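Local coordinates for putative 4-amino-4-deoxychorismate lyase (Thermus thermophilus, PDB 2ZGI), which binds pyridoxal 5'-phosphate and, as a class-IV pyridoxal-phosphate enzyme, is probably a lyase acting on 4-amino-4-deoxychorismate, at residues Val24-Arg29 against Ala43-His48; Pro35-Glu40 against Gly182-Lys187; Leu54-Asp59 against Phe83-Gly88; Ser161-Leu166 against Leu213-Ser218. One frame throughout, in Å; residues are numbered along the deposited sequence.

How the contacts relate
Contacts 1 and 4 are buried, whereas contacts 2 and 3 are only partly so. Contacts 1, 2 and 4 converge on the pyridoxal phosphate: the first through an arginine, the second through a helix start, the fourth through a strand end. Contacts 1 and 2 share helix 38-51, and contacts 1 and 3 share a sheet in which strands 24-31 and 78-86 are neighbours. Chemistry follows place. Contact 4 is a backbone ladder inside the mixed sheet, contact 1 joins apolar packing to a charged phosphate grip, contact 2 relies on a salt bridge beside an indole, and contact 3, about 26 Å from contact 4 between centres, is a peripheral loop tied by carboxylate and water.

Contact 1: Val24-Arg29 against Ala43-His48; sequences VFTTLR and ARLRRH. With PLP (pyridoxal-5'-phosphate), chain P; SO4 (sulfate ion), chain O.
Leu45 supplies the close-fitting part of this contact. Its CG is anti to the backbone N (chi1 -174°), which brings CD1 over the main chain of the strand, 3.6 Å from Phe25 C. Val24 CG2 crosses the same methyl obliquely at 4.1 Å, while Val24 CB meets His48 CB one helical turn further on. Strand 24-29 and helix 43-48 run nearly antiparallel, 166° apart, with their axes 8.0 Å from each other at closest. This is a helix laid along a strand of an antiparallel sheet, reached through the short strand 34-35, and it makes up part of the domain that lines one side of the cofactor site in this class-IV fold. At the site the packing gives way to polar bonds. Arg44 is extended and then bent at chi3 (73°), so that NH1 donates to PLP O3P over 2.6 Å. Its NH2 donates to Thr26 OG1 at 2.8 Å, close to the guanidinium plane, and Thr26 OG1 is also hydrogen-bonded to His41, so a second shell steadies the arginine. Water 1 bridges Thr27 O and PLP O2P. The side turned from the apolar packing is polar and more open: the exposed Arg47, with His48, holds a sulfate ion, probably from the crystallisation liquor. Arg47 NE points almost straight at SO4 O3 over 2.7 Å, and His48 NE2 donates to SO4 O4 at an equal distance.

Contact 2: Pro35-Glu40 against Gly182-Lys187; sequences PLWLEE and GITREK. With PLP (pyridoxal-5'-phosphate), chain P.
Charge comes first: Lys187 NZ donates to Glu40 OE2 in a salt bridge of 2.4 Å, very short, and meets the oxygen from well above the carboxylate plane (60° out of it). Glu40 bends at chi2 (91°) and Lys187 at its own chi2, which lets the two chains cross obliquely. The same lysine takes part in the aromatic interactions. Its CE sits over the face of the Trp37 five-membered ring, 3.7 Å from the centroid, a CH-pi contact, and CG lies over the centre of the indole. NZ is farther off the ring axis, so the cation-pi component is off-centre. The ammonium group is thus probably stabilised from two sides, by a carboxylate and by pi electrons. Apolar contact is made by Ile183, whose CG2 approaches Trp37 CE3 at 3.8 Å and packs against Glu40 CB, while CD1 lies against Glu40 O. At the rim of the indole, near its plane, Thr184 OG1 is 3.6 Å from Trp37 CZ3. That hydroxyl also serves the phosphate: Thr184 OG1 donates to PLP O1P over 2.9 Å, as does Thr184 N at 3.0 Å, and Ile183 N donates to PLP O3P at 2.9 Å. With Gly182 as N-cap, these amides are a helix N-terminus turned on the cofactor phosphate, as in the phosphate-binding site of fold-type IV pyridoxal enzymes.

Contact 3: Leu54-Asp59 against Phe83-Gly88; sequences LSYPGD and FTVGEG
Val85 is the bump around which the loop 54-59 closes. This link between helices 38-51 and 59-72 lies on the end of antiparallel-sheet strand 78-86, away from the cofactor. Its CG1 stands anti to the backbone N of Val85 (chi1 177°) and presses against the loop backbone, 3.4 Å from Ser55 O. CG2 faces the proline tip to tip, 3.9 Å from Pro57 CD, with Tyr56 CD1 obliquely alongside. The three residues Ser55 to Pro57 therefore form a shallow hollow that the valine fills, and Phe62 of helix 59-72 packs on the same valine. Next to Val85 the fit is reversed, for Leu54 enters a notch along the end of the strand. One branch, CD1, comes to 3.8 Å from Val85 O. The other, CD2, lies 4.0 Å from Glu87 CG and also nears Gly86, which has no side chain of its own; Val24 touches Leu54 from the neighbouring strand.

Glu87 completes the shape by folding back over the loop, its chain bent at chi2 (-55°). Its carboxylate reaches Ser55 N, which donates to Glu87 OE1 at 3.3 Å from above the carboxylate plane and more weakly to OE2. Between the two backbones, water 2 donates to Ser55 O at 2.4 Å and to Gly86 O, so one molecule bridges two carbonyl oxygens. Further along the loop, Tyr56 OH donates to Asp59 OD1 at 2.6 Å, which holds the phenol end. The apolar interior is thus sealed at its exposed edge by a charged group accepting from a main-chain amide, through bonds that are long and probably modest in strength.

Contact 4: Ser161-Leu166 against Leu213-Ser218; sequences SRTSPL and LLLAGS. With PLP (pyridoxal-5'-phosphate), chain P.
Four backbone hydrogen bonds carry this antiparallel ladder. Ser164 N donates to Ala216 O over 2.7 Å, and Ala216 N donates in return to Ser164 O, arriving on a lone pair. Two residues on, Leu166 N donates to Leu214 O from above the carbonyl plane, and Leu214 N to Leu166 O at 2.8 Å. Pro165, with no N-H to offer, pairs with Leu215 in the non-hydrogen-bonded position between them, where Pro165 CA approaches Leu214 O at 3.4 Å. At the strand end the polar bonds pass to the cofactor: Ser218 OG donates to PLP O2P at 2.7 Å, and Ser218 N to the same oxygen. Water 4 bridges Ser164 OG and PLP O1P.

Packing lies outside this frame. Leu166 CD1 rests on Ala216 CB, 3.7 Å away, on the sheet face that carries Ser164 and Leu214. Leu215, on the face of Pro165, is crossed obliquely by the Thr163 side chain, whose OG1 lies 3.4 Å from Leu215 CD2, although its polar partner is Glu147. Residues Ser161 to Ser164, loop and first strand residue, run beside the pyridine ring while Gly217 and Ser218 meet the phosphate, together walling the cofactor pocket of this class-IV pyridoxal-phosphate family member.

Contact 1: Val24-Arg29 against Ala43-His48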
# COMPACT_ATOMS: atom_id res chain seq x y z
N VAL D 24 -0.08 -24.61 14.30
CA VAL D 24 -1.46 -24.42 13.88
C VAL D 24 -2.33 -24.82 15.05
O VAL D 24 -1.88 -25.56 15.95
CB VAL D 24 -1.81 -25.21 12.56
CG1 VAL D 24 -0.97 -24.71 11.44
CG2 VAL D 24 -1.56 -26.72 12.74
N PHE D 25 -3.56 -24.33 15.08
CA PHE D 25 -4.40 -24.58 16.22
C PHE D 25 -5.85 -24.49 15.83
O PHE D 25 -6.18 -24.06 14.70
CB PHE D 25 -4.05 -23.60 17.38
CG PHE D 25 -4.52 -22.16 17.16
CD1 PHE D 25 -5.71 -21.72 17.73
CD2 PHE D 25 -3.79 -21.27 16.37
CE1 PHE D 25 -6.17 -20.40 17.53
CE2 PHE D 25 -4.23 -19.96 16.15
CZ PHE D 25 -5.41 -19.51 16.73
N THR D 26 -6.73 -24.91 16.73
CA THR D 26 -8.14 -24.66 16.58
C THR D 26 -8.77 -24.51 17.96
O THR D 26 -8.26 -25.05 18.95
CB THR D 26 -8.83 -25.77 15.74
OG1 THR D 26 -10.12 -25.30 15.33
CG2 THR D 26 -9.00 -27.09 16.57
N THR D 27 -9.86 -23.76 18.04
CA THR D 27 -10.51 -23.53 19.31
C THR D 27 -11.99 -23.91 19.20
O THR D 27 -12.69 -23.49 18.26
CB THR D 27 -10.32 -22.09 19.83
OG1 THR D 27 -11.15 -21.20 19.09
CG2 THR D 27 -8.93 -21.64 19.68
N LEU D 28 -12.45 -24.71 20.15
CA LEU D 28 -13.79 -25.30 20.13
C LEU D 28 -14.57 -24.87 21.34
O LEU D 28 -13.98 -24.47 22.37
CB LEU D 28 -13.73 -26.82 20.19
CG LEU D 28 -12.92 -27.63 19.20
CD1 LEU D 28 -11.50 -27.75 19.72
CD2 LEU D 28 -13.57 -29.02 19.00
N ARG D 29 -15.89 -24.98 21.24
CA ARG D 29 -16.78 -24.81 22.38
C ARG D 29 -17.39 -26.16 22.71
O ARG D 29 -17.77 -26.88 21.80
CB ARG D 29 -17.87 -23.78 22.07
CG ARG D 29 -18.55 -23.30 23.33
CD ARG D 29 -19.47 -22.12 23.08
NE ARG D 29 -20.72 -22.47 22.41
CZ ARG D 29 -20.99 -22.16 21.14
NH1 ARG D 29 -20.08 -21.53 20.42
NH2 ARG D 29 -22.17 -22.52 20.60
N ALA D 43 -10.60 -32.23 11.31
CA ALA D 43 -10.36 -32.20 9.86
C ALA D 43 -9.58 -30.94 9.47
O ALA D 43 -8.56 -31.02 8.80
CB ALA D 43 -11.68 -32.25 9.13
N ARG D 44 -10.06 -29.78 9.90
CA ARG D 44 -9.34 -28.53 9.59
C ARG D 44 -7.92 -28.52 10.14
O ARG D 44 -6.98 -28.14 9.43
CB ARG D 44 -10.10 -27.31 10.10
CG ARG D 44 -9.40 -25.99 9.70
CD ARG D 44 -10.25 -24.77 9.99
NE ARG D 44 -10.28 -24.52 11.43
CZ ARG D 44 -11.00 -23.57 12.01
NH1 ARG D 44 -11.78 -22.74 11.28
NH2 ARG D 44 -10.95 -23.46 13.34
N LEU D 45 -7.76 -28.92 11.41
CA LEU D 45 -6.47 -28.90 12.10
C LEU D 45 -5.46 -29.77 11.36
O LEU D 45 -4.32 -29.36 11.14
CB LEU D 45 -6.63 -29.35 13.58
CG LEU D 45 -5.41 -29.24 14.50
CD1 LEU D 45 -4.98 -27.77 14.69
CD2 LEU D 45 -5.62 -29.93 15.88
N ARG D 46 -5.87 -30.97 10.96
CA ARG D 46 -5.00 -31.81 10.13
C ARG D 46 -4.66 -31.15 8.80
O ARG D 46 -3.53 -31.26 8.34
CB ARG D 46 -5.67 -33.18 9.86
CG ARG D 46 -4.89 -34.12 8.95
CD ARG D 46 -5.62 -35.47 8.90
NE ARG D 46 -4.70 -36.52 8.47
CZ ARG D 46 -4.43 -36.82 7.20
NH1 ARG D 46 -5.02 -36.16 6.19
NH2 ARG D 46 -3.55 -37.79 6.93
N ARG D 47 -5.64 -30.50 8.17
CA ARG D 47 -5.44 -29.84 6.87
C ARG D 47 -4.43 -28.69 6.99
O ARG D 47 -3.51 -28.56 6.20
CB ARG D 47 -6.75 -29.29 6.31
CG ARG D 47 -7.60 -30.30 5.52
CD ARG D 47 -8.68 -29.62 4.69
NE ARG D 47 -9.58 -28.79 5.50
CZ ARG D 47 -10.72 -29.25 6.03
NH1 ARG D 47 -11.07 -30.52 5.86
NH2 ARG D 47 -11.50 -28.43 6.73
N HIS D 48 -4.61 -27.88 8.03
CA HIS D 48 -3.72 -26.77 8.29
C HIS D 48 -2.29 -27.23 8.62
O HIS D 48 -1.31 -26.70 8.05
CB HIS D 48 -4.34 -25.88 9.38
CG HIS D 48 -5.53 -25.12 8.88
ND1 HIS D 48 -6.17 -24.14 9.61
CD2 HIS D 48 -6.17 -25.17 7.68
CE1 HIS D 48 -7.17 -23.64 8.90
NE2 HIS D 48 -7.20 -24.26 7.73
N1 PLP P . -11.01 -15.47 11.97
C2 PLP P . -9.81 -15.75 12.52
C2A PLP P . -8.63 -14.89 12.18
C3 PLP P . -9.67 -16.82 13.41
O3 PLP P . -8.44 -17.06 13.94
C4 PLP P . -10.79 -17.62 13.69
C4A PLP P . -10.73 -18.82 14.61
C5 PLP P . -12.01 -17.32 13.09
C6 PLP P . -12.07 -16.23 12.22
C5A PLP P . -13.27 -18.11 13.37
O4P PLP P . -13.24 -19.47 12.93
P PLP P . -14.19 -20.61 13.53
O1P PLP P . -15.61 -20.25 13.18
O2P PLP P . -14.02 -20.66 15.03
O3P PLP P . -13.61 -21.79 12.81
S SO4 O . -9.77 -24.98 5.57
O1 SO4 O . -9.25 -24.41 4.32
O2 SO4 O . -11.17 -25.36 5.47
O3 SO4 O . -8.99 -26.17 5.95
O4 SO4 O . -9.67 -23.93 6.60
O HOH W 1 -11.89 -22.21 15.97

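Contact 2: Pro35-Glu40 against Gly182-Lys187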
# COMPACT_ATOMS: atom_id res chain seq x y z
N PRO D 35 -18.45 -31.64 22.76
CA PRO D 35 -17.74 -30.71 21.85
C PRO D 35 -18.49 -30.48 20.53
O PRO D 35 -18.98 -31.42 19.90
CB PRO D 35 -16.39 -31.37 21.63
CG PRO D 35 -16.48 -32.78 22.17
CD PRO D 35 -17.71 -32.90 23.00
N LEU D 36 -18.59 -29.20 20.15
CA LEU D 36 -19.31 -28.82 18.95
C LEU D 36 -18.43 -28.94 17.74
O LEU D 36 -17.30 -28.46 17.72
CB LEU D 36 -19.87 -27.40 19.07
CG LEU D 36 -21.18 -27.20 19.83
CD1 LEU D 36 -21.12 -27.65 21.26
CD2 LEU D 36 -21.60 -25.70 19.74
N TRP D 37 -18.96 -29.61 16.71
CA TRP D 37 -18.29 -29.74 15.43
C TRP D 37 -16.89 -30.30 15.55
O TRP D 37 -16.00 -29.89 14.83
CB TRP D 37 -18.34 -28.41 14.64
CG TRP D 37 -19.70 -27.81 14.59
CD1 TRP D 37 -20.88 -28.47 14.35
CD2 TRP D 37 -20.05 -26.44 14.77
NE1 TRP D 37 -21.93 -27.59 14.39
CE2 TRP D 37 -21.44 -26.33 14.64
CE3 TRP D 37 -19.30 -25.27 15.02
CZ2 TRP D 37 -22.12 -25.12 14.75
CZ3 TRP D 37 -19.97 -24.06 15.13
CH2 TRP D 37 -21.36 -24.00 15.00
N LEU D 38 -16.72 -31.28 16.43
CA LEU D 38 -15.42 -31.89 16.68
C LEU D 38 -14.78 -32.46 15.42
O LEU D 38 -13.59 -32.29 15.18
CB LEU D 38 -15.53 -32.98 17.79
CG LEU D 38 -14.24 -33.76 18.11
CD1 LEU D 38 -13.15 -32.81 18.63
CD2 LEU D 38 -14.48 -34.91 19.12
N GLU D 39 -15.60 -33.15 14.61
CA GLU D 39 -15.14 -33.67 13.32
C GLU D 39 -14.55 -32.59 12.43
O GLU D 39 -13.48 -32.75 11.87
CB GLU D 39 -16.29 -34.35 12.58
CG GLU D 39 -15.82 -35.14 11.37
CD GLU D 39 -16.83 -36.17 10.89
OE1 GLU D 39 -18.05 -35.87 10.87
OE2 GLU D 39 -16.39 -37.29 10.53
N GLU D 40 -15.27 -31.48 12.28
CA GLU D 40 -14.81 -30.37 11.43
C GLU D 40 -13.52 -29.74 11.95
O GLU D 40 -12.63 -29.40 11.16
CB GLU D 40 -15.91 -29.31 11.31
CG GLU D 40 -17.10 -29.75 10.42
CD GLU D 40 -18.23 -30.44 11.20
OE1 GLU D 40 -18.06 -30.76 12.40
OE2 GLU D 40 -19.30 -30.67 10.58
N GLY D 182 -13.62 -20.14 8.37
CA GLY D 182 -14.16 -20.50 9.64
C GLY D 182 -15.18 -21.61 9.50
O GLY D 182 -15.95 -21.68 8.52
N ILE D 183 -15.18 -22.47 10.51
CA ILE D 183 -16.12 -23.56 10.61
C ILE D 183 -17.51 -23.01 10.90
O ILE D 183 -18.49 -23.45 10.30
CB ILE D 183 -15.64 -24.59 11.68
CG1 ILE D 183 -14.46 -25.38 11.11
CG2 ILE D 183 -16.77 -25.52 12.15
CD1 ILE D 183 -13.50 -25.96 12.15
N THR D 184 -17.61 -22.04 11.82
CA THR D 184 -18.90 -21.48 12.20
C THR D 184 -19.58 -20.85 10.99
O THR D 184 -20.75 -21.11 10.74
CB THR D 184 -18.81 -20.46 13.37
OG1 THR D 184 -18.08 -21.07 14.45
CG2 THR D 184 -20.18 -20.11 13.87
N ARG D 185 -18.83 -20.07 10.22
CA ARG D 185 -19.38 -19.42 9.04
C ARG D 185 -20.04 -20.42 8.08
O ARG D 185 -21.20 -20.24 7.65
CB ARG D 185 -18.31 -18.62 8.32
CG ARG D 185 -18.90 -17.77 7.23
CD ARG D 185 -18.06 -16.54 6.95
NE ARG D 185 -16.71 -16.90 6.50
CZ ARG D 185 -15.82 -16.00 6.12
NH1 ARG D 185 -16.14 -14.70 6.12
NH2 ARG D 185 -14.61 -16.40 5.72
N GLU D 186 -19.31 -21.48 7.75
CA GLU D 186 -19.85 -22.56 6.92
C GLU D 186 -21.14 -23.17 7.47
O GLU D 186 -22.08 -23.46 6.73
CB GLU D 186 -18.77 -23.61 6.67
CG GLU D 186 -17.61 -23.07 5.81
CD GLU D 186 -18.06 -22.54 4.45
OE1 GLU D 186 -19.01 -23.11 3.84
OE2 GLU D 186 -17.46 -21.53 4.01
N LYS D 187 -21.20 -23.35 8.78
CA LYS D 187 -22.40 -23.83 9.44
C LYS D 187 -23.51 -22.79 9.31
O LYS D 187 -24.65 -23.15 9.05
CB LYS D 187 -22.14 -24.17 10.91
CG LYS D 187 -21.08 -25.25 11.16
CD LYS D 187 -21.21 -26.47 10.25
CE LYS D 187 -20.45 -27.64 10.84
NZ LYS D 187 -21.01 -28.94 10.45
N1 PLP P . -11.01 -15.47 11.97
C2 PLP P . -9.81 -15.75 12.52
C2A PLP P . -8.63 -14.89 12.18
C3 PLP P . -9.67 -16.82 13.41
O3 PLP P . -8.44 -17.06 13.94
C4 PLP P . -10.79 -17.62 13.69
C4A PLP P . -10.73 -18.82 14.61
C5 PLP P . -12.01 -17.32 13.09
C6 PLP P . -12.07 -16.23 12.22
C5A PLP P . -13.27 -18.11 13.37
O4P PLP P . -13.24 -19.47 12.93
P PLP P . -14.19 -20.61 13.53
O1P PLP P . -15.61 -20.25 13.18
O2P PLP P . -14.02 -20.66 15.03
O3P PLP P . -13.61 -21.79 12.81

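Contact 3: Leu54-Asp59 against Phe83-Gly88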
# COMPACT_ATOMS: atom_id res chain seq x y z
N LEU D 54 3.78 -29.43 9.04
CA LEU D 54 3.86 -29.87 10.43
C LEU D 54 3.26 -31.28 10.60
O LEU D 54 2.14 -31.53 10.16
CB LEU D 54 3.14 -28.87 11.35
CG LEU D 54 3.56 -27.40 11.31
CD1 LEU D 54 2.48 -26.56 12.00
CD2 LEU D 54 4.89 -27.20 11.98
N SER D 55 4.01 -32.18 11.22
CA SER D 55 3.50 -33.51 11.59
C SER D 55 2.22 -33.44 12.41
O SER D 55 2.18 -32.79 13.45
CB SER D 55 4.53 -34.30 12.38
OG SER D 55 5.75 -34.39 11.68
N TYR D 56 1.18 -34.12 11.93
CA TYR D 56 -0.09 -34.25 12.64
C TYR D 56 -0.03 -35.45 13.59
O TYR D 56 0.29 -36.55 13.17
CB TYR D 56 -1.25 -34.41 11.64
CG TYR D 56 -2.60 -34.42 12.32
CD1 TYR D 56 -3.04 -33.31 13.03
CD2 TYR D 56 -3.42 -35.55 12.29
CE1 TYR D 56 -4.26 -33.30 13.67
CE2 TYR D 56 -4.66 -35.56 12.95
CZ TYR D 56 -5.07 -34.42 13.65
OH TYR D 56 -6.27 -34.36 14.31
N PRO D 57 -0.33 -35.26 14.89
CA PRO D 57 -0.17 -36.41 15.82
C PRO D 57 -1.31 -37.45 15.83
O PRO D 57 -1.24 -38.45 16.57
CB PRO D 57 -0.04 -35.73 17.17
CG PRO D 57 -0.85 -34.49 17.02
CD PRO D 57 -0.58 -34.01 15.61
N GLY D 58 -2.35 -37.22 15.02
CA GLY D 58 -3.43 -38.16 14.87
C GLY D 58 -4.63 -37.81 15.72
O GLY D 58 -4.50 -37.17 16.78
N ASP D 59 -5.79 -38.23 15.25
CA ASP D 59 -7.03 -38.01 15.95
C ASP D 59 -7.06 -38.74 17.29
O ASP D 59 -7.48 -38.17 18.28
CB ASP D 59 -8.22 -38.40 15.07
CG ASP D 59 -8.42 -37.43 13.92
OD1 ASP D 59 -7.96 -36.29 14.03
OD2 ASP D 59 -9.02 -37.81 12.90
N PHE D 83 -6.77 -26.94 20.71
CA PHE D 83 -5.88 -28.00 20.26
C PHE D 83 -4.83 -27.34 19.39
O PHE D 83 -5.15 -26.65 18.45
CB PHE D 83 -6.63 -29.02 19.39
CG PHE D 83 -7.67 -29.86 20.12
CD1 PHE D 83 -7.40 -30.43 21.36
CD2 PHE D 83 -8.87 -30.16 19.49
CE1 PHE D 83 -8.35 -31.23 22.00
CE2 PHE D 83 -9.83 -30.98 20.13
CZ PHE D 83 -9.57 -31.50 21.38
N THR D 84 -3.56 -27.55 19.72
CA THR D 84 -2.46 -26.87 19.02
C THR D 84 -1.45 -27.92 18.55
O THR D 84 -1.07 -28.81 19.33
CB THR D 84 -1.76 -25.83 19.93
OG1 THR D 84 -2.75 -24.99 20.51
CG2 THR D 84 -0.76 -24.96 19.14
N VAL D 85 -1.04 -27.81 17.29
CA VAL D 85 -0.02 -28.64 16.69
C VAL D 85 1.26 -27.85 16.33
O VAL D 85 1.22 -26.83 15.61
CB VAL D 85 -0.55 -29.34 15.42
CG1 VAL D 85 0.54 -30.14 14.75
CG2 VAL D 85 -1.75 -30.26 15.77
N GLY D 86 2.40 -28.34 16.80
CA GLY D 86 3.69 -27.97 16.24
C GLY D 86 4.53 -29.23 16.14
O GLY D 86 4.07 -30.32 16.57
N GLU D 87 5.72 -29.11 15.57
CA GLU D 87 6.72 -30.21 15.60
C GLU D 87 7.06 -30.63 17.04
O GLU D 87 7.56 -29.82 17.83
CB GLU D 87 7.98 -29.83 14.83
CG GLU D 87 7.77 -29.54 13.36
CD GLU D 87 7.07 -30.67 12.56
OE1 GLU D 87 6.64 -31.69 13.14
OE2 GLU D 87 6.96 -30.53 11.32
N GLY D 88 6.75 -31.89 17.37
CA GLY D 88 6.94 -32.44 18.72
C GLY D 88 5.99 -31.86 19.75
O GLY D 88 6.24 -31.91 20.96
O HOH W 2 2.94 -32.86 15.74

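Contact 4: Ser161-Leu166 against Leu213-Ser218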
# COMPACT_ATOMS: atom_id res chain seq x y z
N SER D 161 -10.46 -10.36 13.80
CA SER D 161 -9.32 -10.91 14.56
C SER D 161 -9.55 -12.36 15.08
O SER D 161 -8.61 -13.17 15.11
CB SER D 161 -8.94 -9.98 15.73
OG SER D 161 -9.78 -10.24 16.85
N ARG D 162 -10.79 -12.68 15.45
CA ARG D 162 -11.12 -14.04 15.89
C ARG D 162 -12.51 -14.49 15.46
O ARG D 162 -12.99 -15.54 15.90
CB ARG D 162 -10.93 -14.22 17.39
CG ARG D 162 -11.26 -13.00 18.22
CD ARG D 162 -12.76 -12.86 18.48
NE ARG D 162 -13.00 -12.27 19.81
CZ ARG D 162 -13.28 -10.98 20.05
NH1 ARG D 162 -13.37 -10.09 19.05
NH2 ARG D 162 -13.45 -10.58 21.30
N THR D 163 -13.15 -13.69 14.60
CA THR D 163 -14.44 -14.04 14.05
C THR D 163 -14.42 -13.85 12.53
O THR D 163 -13.55 -13.17 12.00
CB THR D 163 -15.60 -13.20 14.66
OG1 THR D 163 -15.35 -11.81 14.42
CG2 THR D 163 -15.75 -13.49 16.19
N SER D 164 -15.38 -14.47 11.86
CA SER D 164 -15.47 -14.46 10.40
C SER D 164 -16.61 -13.52 10.00
O SER D 164 -17.74 -13.70 10.45
CB SER D 164 -15.80 -15.86 9.88
OG SER D 164 -14.83 -16.81 10.26
N PRO D 165 -16.31 -12.50 9.19
CA PRO D 165 -17.39 -11.56 8.91
C PRO D 165 -18.34 -12.02 7.78
O PRO D 165 -17.90 -12.65 6.80
CB PRO D 165 -16.65 -10.26 8.56
CG PRO D 165 -15.35 -10.71 8.05
CD PRO D 165 -15.00 -11.99 8.75
N LEU D 166 -19.62 -11.73 7.96
CA LEU D 166 -20.65 -12.01 6.96
C LEU D 166 -21.44 -10.74 6.69
O LEU D 166 -21.60 -9.90 7.57
CB LEU D 166 -21.63 -13.08 7.45
CG LEU D 166 -21.19 -14.52 7.70
CD1 LEU D 166 -20.68 -14.73 9.12
CD2 LEU D 166 -22.41 -15.40 7.52
N LEU D 213 -23.82 -6.40 8.74
CA LEU D 213 -22.66 -7.23 9.08
C LEU D 213 -22.98 -8.15 10.25
O LEU D 213 -23.77 -7.80 11.14
CB LEU D 213 -21.43 -6.38 9.42
CG LEU D 213 -20.54 -5.89 8.26
CD1 LEU D 213 -19.35 -5.10 8.82
CD2 LEU D 213 -20.04 -7.05 7.36
N LEU D 214 -22.39 -9.34 10.22
CA LEU D 214 -22.44 -10.26 11.34
C LEU D 214 -21.08 -10.94 11.48
O LEU D 214 -20.26 -10.93 10.55
CB LEU D 214 -23.56 -11.31 11.18
CG LEU D 214 -25.03 -10.87 11.07
CD1 LEU D 214 -25.42 -10.83 9.60
CD2 LEU D 214 -25.96 -11.83 11.82
N LEU D 215 -20.85 -11.52 12.67
CA LEU D 215 -19.60 -12.17 13.03
C LEU D 215 -19.86 -13.59 13.49
O LEU D 215 -20.70 -13.82 14.36
CB LEU D 215 -18.92 -11.39 14.16
CG LEU D 215 -18.55 -9.92 13.90
CD1 LEU D 215 -18.04 -9.29 15.19
CD2 LEU D 215 -17.51 -9.80 12.76
N ALA D 216 -19.16 -14.55 12.89
CA ALA D 216 -19.30 -15.95 13.26
C ALA D 216 -17.97 -16.45 13.82
O ALA D 216 -16.93 -16.12 13.29
CB ALA D 216 -19.68 -16.75 12.04
N GLY D 217 -18.02 -17.26 14.88
CA GLY D 217 -16.83 -17.92 15.40
C GLY D 217 -17.17 -18.96 16.47
O GLY D 217 -18.26 -18.94 17.05
N SER D 218 -16.23 -19.85 16.74
CA SER D 218 -16.45 -20.94 17.70
C SER D 218 -16.68 -20.46 19.12
O SER D 218 -17.38 -21.13 19.89
CB SER D 218 -15.26 -21.90 17.70
OG SER D 218 -15.27 -22.60 16.47
N1 PLP P . -11.01 -15.47 11.97
C2 PLP P . -9.81 -15.75 12.52
C2A PLP P . -8.63 -14.89 12.18
C3 PLP P . -9.67 -16.82 13.41
O3 PLP P . -8.44 -17.06 13.94
C4 PLP P . -10.79 -17.62 13.69
C4A PLP P . -10.73 -18.82 14.61
C5 PLP P . -12.01 -17.32 13.09
C6 PLP P . -12.07 -16.23 12.22
C5A PLP P . -13.27 -18.11 13.37
O4P PLP P . -13.24 -19.47 12.93
P PLP P . -14.19 -20.61 13.53
O1P PLP P . -15.61 -20.25 13.18
O2P PLP P . -14.02 -20.66 15.03
O3P PLP P . -13.61 -21.79 12.81
O HOH W 3 -13.22 -18.48 17.07
O HOH W 4 -16.37 -18.85 11.27